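Local coordinates for protein sensor kinase CusS (Escherichia coli, PDB 5KU5) that senses copper and silver ions in the periplasm and, as a histidine kinase, activates the response regulator CusR by phosphorylation, at residues A[4-9]-A[141-146]; A[23-28]-A[128-133]; A[37-42]-A[51-56]. All coordinates share one frame; numbering follows the deposited sequence.

Contact 1: residues A[4-9]-A[141-146]; sequences VHFAEQ and HYINDL. With AG (silver ion), chain H.
The F6 ring presents its edge to Y142: CD2 of Y142 lies near the plane of the phenyl ring, 3.6 Å from F6 CZ. The two ring planes stand at 78° with centroids 5.8 Å apart, an oblique pairing. Beside it the I143 side chain runs past F6 in the opposite direction, and its CD1 comes 4.0 Å from F6 CE2. Replacing F6 with an alanine would probably open a gap between the helices and leave the Y142 ring without the edge it rests against. F6 CG sits anti to the carbonyl carbon (chi1 -68°), which carries the ring across to helix 137-146. The contact thus joins the first and last helices of the PDC-fold sensor domain, at the dimer interface where silver binds. One residue back, H5 NE2 holds a silver ion at 2.4 Å, and ND1 of H139 of the second subunit binds the same ion; another bound silver ion lies about 3 Å from the F6 side chain. The H5 ring stacks on F138 of that subunit, F6 packs on its F6, and the Q9 amides of the two subunits are hydrogen-bonded. Within the chain, H139 meets the F6 ring, while I143 leans on V2 and K3.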
ATOM      1  N   VAL A   4     -17.940  -0.848   8.409  1.00 29.08           N
ATOM      2  CA  VAL A   4     -18.032   0.209   7.391  1.00 27.66           C
ATOM      3  C   VAL A   4     -16.686   0.929   7.265  1.00 26.55           C
ATOM      4  O   VAL A   4     -16.258   1.271   6.163  1.00 26.00           O
ATOM      5  CB  VAL A   4     -19.165   1.218   7.721  1.00 27.30           C
ATOM      6  CG1 VAL A   4     -19.097   2.465   6.839  1.00 27.21           C
ATOM      7  CG2 VAL A   4     -20.525   0.545   7.575  1.00 27.41           C
ATOM      8  N   HIS A   5     -16.026   1.142   8.400  1.00 25.78           N
ATOM      9  CA  HIS A   5     -14.705   1.749   8.427  1.00 25.34           C
ATOM     10  C   HIS A   5     -13.640   0.879   7.733  1.00 25.28           C
ATOM     11  O   HIS A   5     -12.819   1.393   6.969  1.00 24.79           O
ATOM     12  CB  HIS A   5     -14.295   2.052   9.866  1.00 25.19           C
ATOM     13  CG  HIS A   5     -12.963   2.710   9.968  1.00 24.92           C
ATOM     14  ND1 HIS A   5     -12.784   4.058   9.758  1.00 25.13           N
ATOM     15  CD2 HIS A   5     -11.737   2.196  10.208  1.00 24.80           C
ATOM     16  CE1 HIS A   5     -11.504   4.352   9.879  1.00 25.03           C
ATOM     17  NE2 HIS A   5     -10.851   3.240  10.157  1.00 25.05           N
ATOM     18  N   PHE A   6     -13.660  -0.425   8.001  1.00 25.34           N
ATOM     19  CA  PHE A   6     -12.785  -1.375   7.298  1.00 25.54           C
ATOM     20  C   PHE A   6     -13.027  -1.358   5.786  1.00 25.03           C
ATOM     21  O   PHE A   6     -12.074  -1.433   5.009  1.00 24.44           O
ATOM     22  CB  PHE A   6     -12.978  -2.813   7.813  1.00 26.05           C
ATOM     23  CG  PHE A   6     -12.508  -3.061   9.235  1.00 26.38           C
ATOM     24  CD1 PHE A   6     -11.618  -2.205   9.902  1.00 26.79           C
ATOM     25  CD2 PHE A   6     -12.926  -4.216   9.896  1.00 26.45           C
ATOM     26  CE1 PHE A   6     -11.202  -2.484  11.199  1.00 26.75           C
ATOM     27  CE2 PHE A   6     -12.508  -4.495  11.189  1.00 26.33           C
ATOM     28  CZ  PHE A   6     -11.645  -3.631  11.841  1.00 26.35           C
ATOM     29  N   ALA A   7     -14.292  -1.262   5.377  1.00 24.60           N
ATOM     30  CA  ALA A   7     -14.637  -1.172   3.954  1.00 24.67           C
ATOM     31  C   ALA A   7     -14.051   0.079   3.318  1.00 24.58           C
ATOM     32  O   ALA A   7     -13.478   0.007   2.229  1.00 24.43           O
ATOM     33  CB  ALA A   7     -16.148  -1.208   3.753  1.00 24.76           C
ATOM     34  N   GLU A   8     -14.184   1.215   4.005  1.00 25.03           N
ATOM     35  CA  GLU A   8     -13.661   2.494   3.503  1.00 25.27           C
ATOM     36  C   GLU A   8     -12.129   2.515   3.418  1.00 24.99           C
ATOM     37  O   GLU A   8     -11.577   3.066   2.459  1.00 23.94           O
ATOM     38  CB  GLU A   8     -14.171   3.670   4.349  1.00 25.89           C
ATOM     39  CG  GLU A   8     -15.660   3.967   4.182  1.00 26.49           C
ATOM     40  CD  GLU A   8     -16.028   4.494   2.798  1.00 27.44           C
ATOM     41  OE1 GLU A   8     -15.263   5.300   2.222  1.00 28.41           O
ATOM     42  OE2 GLU A   8     -17.095   4.104   2.280  1.00 27.86           O
ATOM     43  N   GLN A   9     -11.455   1.920   4.407  1.00 25.06           N
ATOM     44  CA  GLN A   9     -10.001   1.685   4.330  1.00 25.46           C
ATOM     45  C   GLN A   9      -9.630   0.960   3.033  1.00 24.56           C
ATOM     46  O   GLN A   9      -8.746   1.402   2.300  1.00 24.21           O
ATOM     47  CB  GLN A   9      -9.495   0.847   5.517  1.00 26.45           C
ATOM     48  CG  GLN A   9      -9.316   1.591   6.828  1.00 27.34           C
ATOM     49  CD  GLN A   9      -8.705   0.700   7.904  1.00 28.58           C
ATOM     50  OE1 GLN A   9      -9.187  -0.411   8.148  1.00 29.72           O
ATOM     51  NE2 GLN A   9      -7.637   1.173   8.545  1.00 28.72           N
ATOM     52  N   HIS A 141     -10.216 -11.759  10.625  1.00 30.43           N
ATOM     53  CA  HIS A 141      -9.563 -12.288  11.832  1.00 31.80           C
ATOM     54  C   HIS A 141      -9.911 -11.467  13.072  1.00 31.76           C
ATOM     55  O   HIS A 141     -10.153 -12.032  14.137  1.00 31.98           O
ATOM     56  CB  HIS A 141      -8.037 -12.340  11.675  1.00 33.10           C
ATOM     57  CG  HIS A 141      -7.562 -13.352  10.679  1.00 35.17           C
ATOM     58  ND1 HIS A 141      -6.428 -13.166   9.915  1.00 36.45           N
ATOM     59  CD2 HIS A 141      -8.072 -14.551  10.309  1.00 36.24           C
ATOM     60  CE1 HIS A 141      -6.256 -14.212   9.127  1.00 36.56           C
ATOM     61  NE2 HIS A 141      -7.240 -15.065   9.343  1.00 36.52           N
ATOM     62  N   TYR A 142      -9.939 -10.143  12.927  1.00 31.77           N
ATOM     63  CA  TYR A 142     -10.311  -9.248  14.028  1.00 32.29           C
ATOM     64  C   TYR A 142     -11.763  -9.445  14.467  1.00 33.15           C
ATOM     65  O   TYR A 142     -12.029  -9.578  15.663  1.00 33.39           O
ATOM     66  CB  TYR A 142     -10.059  -7.783  13.650  1.00 31.62           C
ATOM     67  CG  TYR A 142     -10.512  -6.777  14.694  1.00 31.29           C
ATOM     68  CD1 TYR A 142      -9.761  -6.550  15.849  1.00 31.04           C
ATOM     69  CD2 TYR A 142     -11.693  -6.050  14.525  1.00 31.03           C
ATOM     70  CE1 TYR A 142     -10.172  -5.630  16.805  1.00 30.72           C
ATOM     71  CE2 TYR A 142     -12.113  -5.129  15.476  1.00 31.05           C
ATOM     72  CZ  TYR A 142     -11.349  -4.922  16.614  1.00 30.84           C
ATOM     73  OH  TYR A 142     -11.764  -4.012  17.560  1.00 30.92           O
ATOM     74  N   ILE A 143     -12.685  -9.476  13.503  1.00 34.05           N
ATOM     75  CA  ILE A 143     -14.122  -9.605  13.797  1.00 35.00           C
ATOM     76  C   ILE A 143     -14.434 -10.968  14.414  1.00 36.88           C
ATOM     77  O   ILE A 143     -15.118 -11.041  15.437  1.00 36.66           O
ATOM     78  CB  ILE A 143     -15.001  -9.374  12.535  1.00 34.44           C
ATOM     79  CG1 ILE A 143     -14.840  -7.938  12.003  1.00 33.87           C
ATOM     80  CG2 ILE A 143     -16.474  -9.677  12.814  1.00 33.96           C
ATOM     81  CD1 ILE A 143     -15.224  -6.835  12.973  1.00 33.79           C
ATOM     82  N   ASN A 144     -13.921 -12.031  13.796  1.00 39.26           N
ATOM     83  CA  ASN A 144     -14.118 -13.400  14.293  1.00 41.82           C
ATOM     84  C   ASN A 144     -13.516 -13.642  15.679  1.00 43.47           C
ATOM     85  O   ASN A 144     -14.022 -14.473  16.434  1.00 45.07           O
ATOM     86  CB  ASN A 144     -13.550 -14.430  13.305  1.00 42.44           C
ATOM     87  CG  ASN A 144     -14.279 -14.437  11.971  1.00 43.56           C
ATOM     88  OD1 ASN A 144     -15.216 -13.663  11.746  1.00 44.11           O
ATOM     89  ND2 ASN A 144     -13.839 -15.308  11.067  1.00 44.52           N
ATOM     90  N   ASP A 145     -12.438 -12.924  16.000  1.00 45.09           N
ATOM     91  CA  ASP A 145     -11.821 -12.988  17.327  1.00 46.47           C
ATOM     92  C   ASP A 145     -12.716 -12.368  18.402  1.00 47.18           C
ATOM     93  O   ASP A 145     -12.857 -12.936  19.486  1.00 48.48           O
ATOM     94  CB  ASP A 145     -10.451 -12.298  17.321  1.00 46.72           C
ATOM     95  CG  ASP A 145      -9.744 -12.390  18.661  1.00 47.39           C
ATOM     96  OD1 ASP A 145      -9.225 -13.476  18.984  1.00 48.75           O
ATOM     97  OD2 ASP A 145      -9.707 -11.377  19.391  1.00 48.02           O
ATOM     98  N   LEU A 146     -13.313 -11.213  18.105  1.00 47.99           N
ATOM     99  CA  LEU A 146     -14.246 -10.563  19.035  1.00 48.65           C
ATOM    100  C   LEU A 146     -15.503 -11.400  19.295  1.00 50.65           C
ATOM    101  O   LEU A 146     -16.008 -11.412  20.417  1.00 51.19           O
ATOM    102  CB  LEU A 146     -14.646  -9.165  18.545  1.00 47.49           C
ATOM    103  CG  LEU A 146     -13.566  -8.077  18.477  1.00 47.64           C
ATOM    104  CD1 LEU A 146     -14.222  -6.737  18.184  1.00 46.97           C
ATOM    105  CD2 LEU A 146     -12.729  -7.990  19.749  1.00 47.81           C
TER
HETATM  106 AG    AG H 202      -8.621   3.063  10.923  1.00 24.98          AG

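Contact 2: residues A[23-28]-A[128-133]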
ATOM      1  N   ARG A  23      -3.138   4.170 -15.294  1.00 31.70           N
ATOM      2  CA  ARG A  23      -2.049   4.911 -15.952  1.00 32.98           C
ATOM      3  C   ARG A  23      -1.089   3.975 -16.681  1.00 32.15           C
ATOM      4  O   ARG A  23      -0.721   4.228 -17.829  1.00 32.15           O
ATOM      5  CB  ARG A  23      -1.252   5.735 -14.937  1.00 35.04           C
ATOM      6  CG  ARG A  23      -1.984   6.936 -14.367  1.00 37.86           C
ATOM      7  CD  ARG A  23      -1.348   7.388 -13.059  1.00 40.43           C
ATOM      8  NE  ARG A  23      -1.662   8.787 -12.745  1.00 43.33           N
ATOM      9  CZ  ARG A  23      -0.796   9.809 -12.711  1.00 45.49           C
ATOM     10  NH1 ARG A  23       0.506   9.649 -12.965  1.00 46.06           N
ATOM     11  NH2 ARG A  23      -1.245  11.029 -12.407  1.00 46.38           N
ATOM     12  N   VAL A  24      -0.689   2.902 -16.001  1.00 31.43           N
ATOM     13  CA  VAL A  24       0.212   1.892 -16.572  1.00 30.94           C
ATOM     14  C   VAL A  24      -0.355   1.349 -17.888  1.00 31.05           C
ATOM     15  O   VAL A  24       0.350   1.302 -18.891  1.00 30.53           O
ATOM     16  CB  VAL A  24       0.474   0.732 -15.569  1.00 30.78           C
ATOM     17  CG1 VAL A  24       1.111  -0.485 -16.240  1.00 30.57           C
ATOM     18  CG2 VAL A  24       1.353   1.209 -14.420  1.00 30.68           C
ATOM     19  N   LEU A  25      -1.633   0.978 -17.880  1.00 31.64           N
ATOM     20  CA  LEU A  25      -2.245   0.279 -19.018  1.00 32.44           C
ATOM     21  C   LEU A  25      -2.694   1.159 -20.201  1.00 33.37           C
ATOM     22  O   LEU A  25      -3.069   0.620 -21.242  1.00 34.14           O
ATOM     23  CB  LEU A  25      -3.385  -0.628 -18.532  1.00 31.84           C
ATOM     24  CG  LEU A  25      -2.875  -1.874 -17.790  1.00 31.49           C
ATOM     25  CD1 LEU A  25      -3.969  -2.524 -16.954  1.00 31.38           C
ATOM     26  CD2 LEU A  25      -2.276  -2.888 -18.758  1.00 31.37           C
ATOM     27  N   ASN A  26      -2.656   2.486 -20.058  1.00 34.51           N
ATOM     28  CA  ASN A  26      -2.842   3.386 -21.212  1.00 35.46           C
ATOM     29  C   ASN A  26      -1.741   4.453 -21.340  1.00 34.76           C
ATOM     30  O   ASN A  26      -1.976   5.535 -21.880  1.00 34.38           O
ATOM     31  CB  ASN A  26      -4.260   4.004 -21.211  1.00 36.12           C
ATOM     32  CG  ASN A  26      -4.458   5.077 -20.143  1.00 37.40           C
ATOM     33  OD1 ASN A  26      -3.584   5.334 -19.313  1.00 37.91           O
ATOM     34  ND2 ASN A  26      -5.624   5.721 -20.174  1.00 38.30           N
ATOM     35  N   HIS A  27      -0.535   4.125 -20.874  1.00 34.83           N
ATOM     36  CA  HIS A  27       0.583   5.067 -20.889  1.00 35.18           C
ATOM     37  C   HIS A  27       0.930   5.443 -22.340  1.00 35.56           C
ATOM     38  O   HIS A  27       1.174   4.553 -23.157  1.00 34.71           O
ATOM     39  CB  HIS A  27       1.804   4.468 -20.187  1.00 35.40           C
ATOM     40  CG  HIS A  27       2.855   5.476 -19.851  1.00 36.28           C
ATOM     41  ND1 HIS A  27       3.781   5.917 -20.771  1.00 36.57           N
ATOM     42  CD2 HIS A  27       3.121   6.140 -18.702  1.00 36.50           C
ATOM     43  CE1 HIS A  27       4.577   6.803 -20.202  1.00 36.45           C
ATOM     44  NE2 HIS A  27       4.198   6.956 -18.946  1.00 36.76           N
ATOM     45  N   PRO A  28       0.945   6.756 -22.661  1.00 35.99           N
ATOM     46  CA  PRO A  28       0.993   7.221 -24.062  1.00 36.58           C
ATOM     47  C   PRO A  28       2.269   6.880 -24.847  1.00 37.03           C
ATOM     48  O   PRO A  28       2.197   6.638 -26.052  1.00 37.60           O
ATOM     49  CB  PRO A  28       0.844   8.743 -23.928  1.00 36.02           C
ATOM     50  CG  PRO A  28       1.381   9.051 -22.578  1.00 35.92           C
ATOM     51  CD  PRO A  28       0.981   7.891 -21.718  1.00 35.83           C
ATOM     52  N   TYR A 128      -9.624  -3.317 -22.415  1.00 30.58           N
ATOM     53  CA  TYR A 128      -9.532  -4.210 -21.255  1.00 29.61           C
ATOM     54  C   TYR A 128     -10.591  -3.946 -20.191  1.00 28.40           C
ATOM     55  O   TYR A 128     -11.153  -2.855 -20.112  1.00 27.86           O
ATOM     56  CB  TYR A 128      -8.172  -4.081 -20.569  1.00 29.82           C
ATOM     57  CG  TYR A 128      -6.953  -4.340 -21.428  1.00 30.20           C
ATOM     58  CD1 TYR A 128      -6.826  -5.517 -22.171  1.00 30.23           C
ATOM     59  CD2 TYR A 128      -5.891  -3.431 -21.451  1.00 30.47           C
ATOM     60  CE1 TYR A 128      -5.692  -5.761 -22.940  1.00 30.22           C
ATOM     61  CE2 TYR A 128      -4.755  -3.667 -22.213  1.00 30.58           C
ATOM     62  CZ  TYR A 128      -4.657  -4.830 -22.954  1.00 30.38           C
ATOM     63  OH  TYR A 128      -3.524  -5.052 -23.704  1.00 30.84           O
ATOM     64  N   THR A 129     -10.844  -4.966 -19.373  1.00 27.70           N
ATOM     65  CA  THR A 129     -11.524  -4.811 -18.091  1.00 27.09           C
ATOM     66  C   THR A 129     -10.556  -5.315 -17.031  1.00 26.32           C
ATOM     67  O   THR A 129     -10.177  -6.484 -17.042  1.00 26.16           O
ATOM     68  CB  THR A 129     -12.839  -5.605 -18.028  1.00 27.18           C
ATOM     69  OG1 THR A 129     -13.702  -5.172 -19.081  1.00 27.79           O
ATOM     70  CG2 THR A 129     -13.557  -5.386 -16.692  1.00 27.19           C
ATOM     71  N   LEU A 130     -10.147  -4.418 -16.138  1.00 25.94           N
ATOM     72  CA  LEU A 130      -9.233  -4.739 -15.043  1.00 25.82           C
ATOM     73  C   LEU A 130     -10.031  -5.128 -13.803  1.00 25.86           C
ATOM     74  O   LEU A 130     -10.915  -4.386 -13.385  1.00 25.61           O
ATOM     75  CB  LEU A 130      -8.351  -3.529 -14.723  1.00 25.94           C
ATOM     76  CG  LEU A 130      -7.376  -3.637 -13.547  1.00 25.99           C
ATOM     77  CD1 LEU A 130      -6.380  -4.774 -13.744  1.00 26.03           C
ATOM     78  CD2 LEU A 130      -6.657  -2.316 -13.359  1.00 26.00           C
ATOM     79  N   TYR A 131      -9.712  -6.290 -13.231  1.00 26.05           N
ATOM     80  CA  TYR A 131     -10.282  -6.754 -11.964  1.00 26.06           C
ATOM     81  C   TYR A 131      -9.196  -6.673 -10.895  1.00 25.40           C
ATOM     82  O   TYR A 131      -8.077  -7.130 -11.127  1.00 25.32           O
ATOM     83  CB  TYR A 131     -10.767  -8.199 -12.092  1.00 26.48           C
ATOM     84  CG  TYR A 131     -11.929  -8.377 -13.042  1.00 27.19           C
ATOM     85  CD1 TYR A 131     -11.729  -8.405 -14.421  1.00 27.56           C
ATOM     86  CD2 TYR A 131     -13.234  -8.527 -12.564  1.00 27.45           C
ATOM     87  CE1 TYR A 131     -12.790  -8.573 -15.298  1.00 27.85           C
ATOM     88  CE2 TYR A 131     -14.303  -8.691 -13.434  1.00 27.60           C
ATOM     89  CZ  TYR A 131     -14.077  -8.712 -14.799  1.00 28.03           C
ATOM     90  OH  TYR A 131     -15.128  -8.879 -15.672  1.00 29.01           O
ATOM     91  N   ILE A 132      -9.531  -6.093  -9.742  1.00 24.56           N
ATOM     92  CA  ILE A 132      -8.585  -5.873  -8.641  1.00 23.64           C
ATOM     93  C   ILE A 132      -9.177  -6.476  -7.371  1.00 23.13           C
ATOM     94  O   ILE A 132     -10.303  -6.148  -7.020  1.00 22.83           O
ATOM     95  CB  ILE A 132      -8.342  -4.365  -8.378  1.00 23.73           C
ATOM     96  CG1 ILE A 132      -7.979  -3.627  -9.676  1.00 24.22           C
ATOM     97  CG2 ILE A 132      -7.241  -4.175  -7.334  1.00 23.54           C
ATOM     98  CD1 ILE A 132      -8.036  -2.116  -9.564  1.00 24.50           C
ATOM     99  N   ALA A 133      -8.412  -7.329  -6.686  1.00 22.11           N
ATOM    100  CA  ALA A 133      -8.833  -7.956  -5.432  1.00 21.65           C
ATOM    101  C   ALA A 133      -7.838  -7.637  -4.313  1.00 21.53           C
ATOM    102  O   ALA A 133      -6.654  -7.929  -4.443  1.00 20.88           O
ATOM    103  CB  ALA A 133      -8.954  -9.461  -5.617  1.00 21.53           C
TER
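L25, near the C-terminal end of the long N-terminal helix, reaches over to strand 128-133 and meets Y128 and L130 there. L25 CA and Y128 CA, 8.8 Å apart, are the nearest CA pair of the two segments, and the space between the backbones is bridged by side chains. From the backbone, CB of L25 points toward the strand. CG, anti to the carbonyl carbon (chi1 -73°), divides the chain into two methyl branches with different partners. CD2 approaches the tyrosine ring of Y128 obliquely and stops 4.3 Å from CE2. CD1 goes to the other leucine, 4.5 Å from CD2 of L130. The fork therefore spans two residues whose side chains emerge on the same face of the strand, since Y128 and L130 alternate with T129. This is helix-on-sheet packing in the PDC fold: the long N-terminal helix lies against the central antiparallel sheet, and strand 125-135 runs between strands 49-54 and 111-122. L25 also touches V118 and L53 on those two neighbours, while L21, one turn earlier in the helix, rests on L130. The Y128 ring is bordered by Q32 and L36 of helix 32-44 as well. All three touching residues are buried, and what meets is methyl against methyl and methyl against ring carbon. With separations of 4.3 Å or more between these side chains, the joint depends on hydrophobic burial and on the shape of the leucine fork, with no polar bond to set its direction.

Contact 3: residues A[37-42]-A[51-56]; sequences MTLEDI and ISLADS
L39 reaches from helix 32-44 to I51 and L53 of strand 49-54, and all of the packing between the segments is aliphatic. One branch of the leucine does the work: its CD2 methyl lies 4.2 Å from CD1 of I51 and 4.1 Å from CD2 of L53. Toward I51 the approach is tip to tip, methyl end against methyl end. Toward L53 the side chains cross obliquely. I51 attains this position with CG1 between its backbone N and carbonyl carbon (chi1 76°), a crowded placement, and with chi2 at 99°, away from the usual staggered values. Further apolar neighbours close round the trio: L21 of helix 2-25 touches L39, and L130 of strand 125-135 lies against both I51 and L53. Helix 32-44 and helix 2-25 thereby share one face of the antiparallel sheet in this PDC-fold domain. Polar bonding belongs to the strand itself. Its backbone pairs with S64, V61 and Y62 on one side and with T129 and Y131 on the other, and the OG of S52, whose CB points away from the helix, is hydrogen-bonded to OD1 of D69. The chemistry thus separates by direction: hydrogen bonds fix the strand in its sheet, while between the two segments only methyl groups meet. Because a single CD2 methyl of L39 serves both strand residues, the position of that one group sets both contacts.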
ATOM      1  N   MET A  37       4.091  -5.602 -19.795  1.00 30.17           N
ATOM      2  CA  MET A  37       5.339  -5.928 -19.101  1.00 31.29           C
ATOM      3  C   MET A  37       5.476  -5.093 -17.826  1.00 30.38           C
ATOM      4  O   MET A  37       5.842  -5.618 -16.771  1.00 30.02           O
ATOM      5  CB  MET A  37       6.537  -5.687 -20.025  1.00 33.08           C
ATOM      6  CG  MET A  37       7.850  -6.262 -19.523  1.00 34.39           C
ATOM      7  SD  MET A  37       9.160  -6.179 -20.763  1.00 36.90           S
ATOM      8  CE  MET A  37       8.505  -7.266 -22.031  1.00 36.37           C
ATOM      9  N   THR A  38       5.169  -3.800 -17.934  1.00 29.50           N
ATOM     10  CA  THR A  38       5.150  -2.891 -16.785  1.00 29.18           C
ATOM     11  C   THR A  38       4.133  -3.337 -15.727  1.00 28.87           C
ATOM     12  O   THR A  38       4.445  -3.344 -14.538  1.00 28.80           O
ATOM     13  CB  THR A  38       4.832  -1.442 -17.218  1.00 28.80           C
ATOM     14  OG1 THR A  38       5.706  -1.053 -18.288  1.00 28.75           O
ATOM     15  CG2 THR A  38       4.992  -0.470 -16.051  1.00 28.52           C
ATOM     16  N   LEU A  39       2.929  -3.702 -16.171  1.00 29.07           N
ATOM     17  CA  LEU A  39       1.881  -4.231 -15.287  1.00 29.47           C
ATOM     18  C   LEU A  39       2.375  -5.435 -14.487  1.00 29.80           C
ATOM     19  O   LEU A  39       2.246  -5.472 -13.263  1.00 29.59           O
ATOM     20  CB  LEU A  39       0.647  -4.637 -16.101  1.00 29.47           C
ATOM     21  CG  LEU A  39      -0.514  -5.309 -15.349  1.00 29.62           C
ATOM     22  CD1 LEU A  39      -1.210  -4.291 -14.459  1.00 29.90           C
ATOM     23  CD2 LEU A  39      -1.505  -5.966 -16.301  1.00 29.37           C
ATOM     24  N   GLU A  40       2.931  -6.410 -15.199  1.00 30.44           N
ATOM     25  CA  GLU A  40       3.421  -7.653 -14.601  1.00 31.24           C
ATOM     26  C   GLU A  40       4.545  -7.405 -13.588  1.00 31.02           C
ATOM     27  O   GLU A  40       4.563  -8.023 -12.523  1.00 30.82           O
ATOM     28  CB  GLU A  40       3.884  -8.611 -15.703  1.00 31.94           C
ATOM     29  CG  GLU A  40       4.267 -10.004 -15.222  1.00 33.03           C
ATOM     30  CD  GLU A  40       4.493 -10.989 -16.357  1.00 33.66           C
ATOM     31  OE1 GLU A  40       5.383 -11.849 -16.208  1.00 34.64           O
ATOM     32  OE2 GLU A  40       3.789 -10.914 -17.392  1.00 33.53           O
ATOM     33  N   ASP A  41       5.465  -6.499 -13.924  1.00 30.97           N
ATOM     34  CA  ASP A  41       6.556  -6.110 -13.021  1.00 30.76           C
ATOM     35  C   ASP A  41       6.036  -5.516 -11.708  1.00 30.95           C
ATOM     36  O   ASP A  41       6.530  -5.861 -10.634  1.00 31.32           O
ATOM     37  CB  ASP A  41       7.493  -5.107 -13.706  1.00 30.67           C
ATOM     38  CG  ASP A  41       8.718  -4.774 -12.862  1.00 30.49           C
ATOM     39  OD1 ASP A  41       9.540  -5.678 -12.616  1.00 30.21           O
ATOM     40  OD2 ASP A  41       8.860  -3.606 -12.445  1.00 30.85           O
ATOM     41  N   ILE A  42       5.046  -4.631 -11.806  1.00 31.01           N
ATOM     42  CA  ILE A  42       4.419  -4.017 -10.628  1.00 31.46           C
ATOM     43  C   ILE A  42       3.608  -5.042  -9.827  1.00 31.33           C
ATOM     44  O   ILE A  42       3.793  -5.179  -8.617  1.00 31.48           O
ATOM     45  CB  ILE A  42       3.513  -2.819 -11.026  1.00 31.62           C
ATOM     46  CG1 ILE A  42       4.376  -1.668 -11.563  1.00 31.47           C
ATOM     47  CG2 ILE A  42       2.668  -2.339  -9.843  1.00 31.67           C
ATOM     48  CD1 ILE A  42       3.605  -0.596 -12.305  1.00 31.45           C
ATOM     49  N   ILE A  51      -4.780  -9.357  -9.219  1.00 24.63           N
ATOM     50  CA  ILE A  51      -5.475  -8.708 -10.325  1.00 25.42           C
ATOM     51  C   ILE A  51      -5.687  -9.681 -11.480  1.00 25.89           C
ATOM     52  O   ILE A  51      -4.977 -10.683 -11.604  1.00 25.42           O
ATOM     53  CB  ILE A  51      -4.760  -7.409 -10.800  1.00 25.89           C
ATOM     54  CG1 ILE A  51      -3.511  -7.703 -11.643  1.00 26.26           C
ATOM     55  CG2 ILE A  51      -4.409  -6.512  -9.616  1.00 25.85           C
ATOM     56  CD1 ILE A  51      -3.731  -7.596 -13.139  1.00 26.55           C
ATOM     57  N   SER A  52      -6.679  -9.371 -12.309  1.00 26.16           N
ATOM     58  CA  SER A  52      -6.923 -10.090 -13.551  1.00 26.49           C
ATOM     59  C   SER A  52      -7.347  -9.101 -14.628  1.00 26.79           C
ATOM     60  O   SER A  52      -8.206  -8.249 -14.387  1.00 26.75           O
ATOM     61  CB  SER A  52      -8.009 -11.143 -13.362  1.00 26.73           C
ATOM     62  OG  SER A  52      -8.205 -11.877 -14.562  1.00 27.03           O
ATOM     63  N   LEU A  53      -6.739  -9.223 -15.804  1.00 27.14           N
ATOM     64  CA  LEU A  53      -7.024  -8.356 -16.934  1.00 27.60           C
ATOM     65  C   LEU A  53      -7.718  -9.179 -18.015  1.00 28.40           C
ATOM     66  O   LEU A  53      -7.154 -10.158 -18.514  1.00 28.23           O
ATOM     67  CB  LEU A  53      -5.726  -7.744 -17.463  1.00 27.46           C
ATOM     68  CG  LEU A  53      -5.863  -6.559 -18.423  1.00 27.38           C
ATOM     69  CD1 LEU A  53      -6.424  -5.337 -17.709  1.00 27.16           C
ATOM     70  CD2 LEU A  53      -4.519  -6.238 -19.059  1.00 27.50           C
ATOM     71  N   ALA A  54      -8.948  -8.787 -18.347  1.00 29.26           N
ATOM     72  CA  ALA A  54      -9.739  -9.444 -19.385  1.00 30.43           C
ATOM     73  C   ALA A  54      -9.700  -8.616 -20.663  1.00 32.07           C
ATOM     74  O   ALA A  54      -9.620  -7.387 -20.604  1.00 31.66           O
ATOM     75  CB  ALA A  54     -11.174  -9.621 -18.917  1.00 30.49           C
ATOM     76  N   ASP A  55      -9.762  -9.295 -21.810  1.00 33.51           N
ATOM     77  CA  ASP A  55      -9.772  -8.627 -23.117  1.00 34.46           C
ATOM     78  C   ASP A  55     -11.195  -8.226 -23.530  1.00 35.87           C
ATOM     79  O   ASP A  55     -12.143  -8.427 -22.770  1.00 34.82           O
ATOM     80  CB  ASP A  55      -9.068  -9.495 -24.186  1.00 34.78           C
ATOM     81  CG  ASP A  55      -9.845 -10.758 -24.575  1.00 34.49           C
ATOM     82  OD1 ASP A  55     -10.949 -11.019 -24.052  1.00 34.98           O
ATOM     83  OD2 ASP A  55      -9.322 -11.507 -25.425  1.00 34.93           O
ATOM     84  N   SER A  56     -11.325  -7.660 -24.729  1.00 38.52           N
ATOM     85  CA  SER A  56     -12.622  -7.266 -25.309  1.00 40.42           C
ATOM     86  C   SER A  56     -13.710  -8.353 -25.274  1.00 41.45           C
ATOM     87  O   SER A  56     -14.883  -8.045 -25.048  1.00 43.01           O
ATOM     88  CB  SER A  56     -12.412  -6.795 -26.755  1.00 41.50           C
ATOM     89  OG  SER A  56     -13.642  -6.578 -27.424  1.00 43.50           O
TER

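From the N terminus, helix 2-25 enters first and takes part twice: its start in contact 1, its end in contact 2. Helix 32-44 follows, and contact 3 closes the short loop from it to strand 49-54. Contact 2 closes a longer loop when strand 125-135 returns beside strand 49-54, and contact 1 closes the longest, at helix 137-146. The loops nest without crossing, 3 inside 2 inside 1. Contacts 2 and 3 have centres 7 Å apart and meet through neighbouring strands of one sheet, and their helices touch at V24 and I42. Contact 1 lies about 28 Å from contact 2, centre to centre, across the chain's middle at the dimer interface.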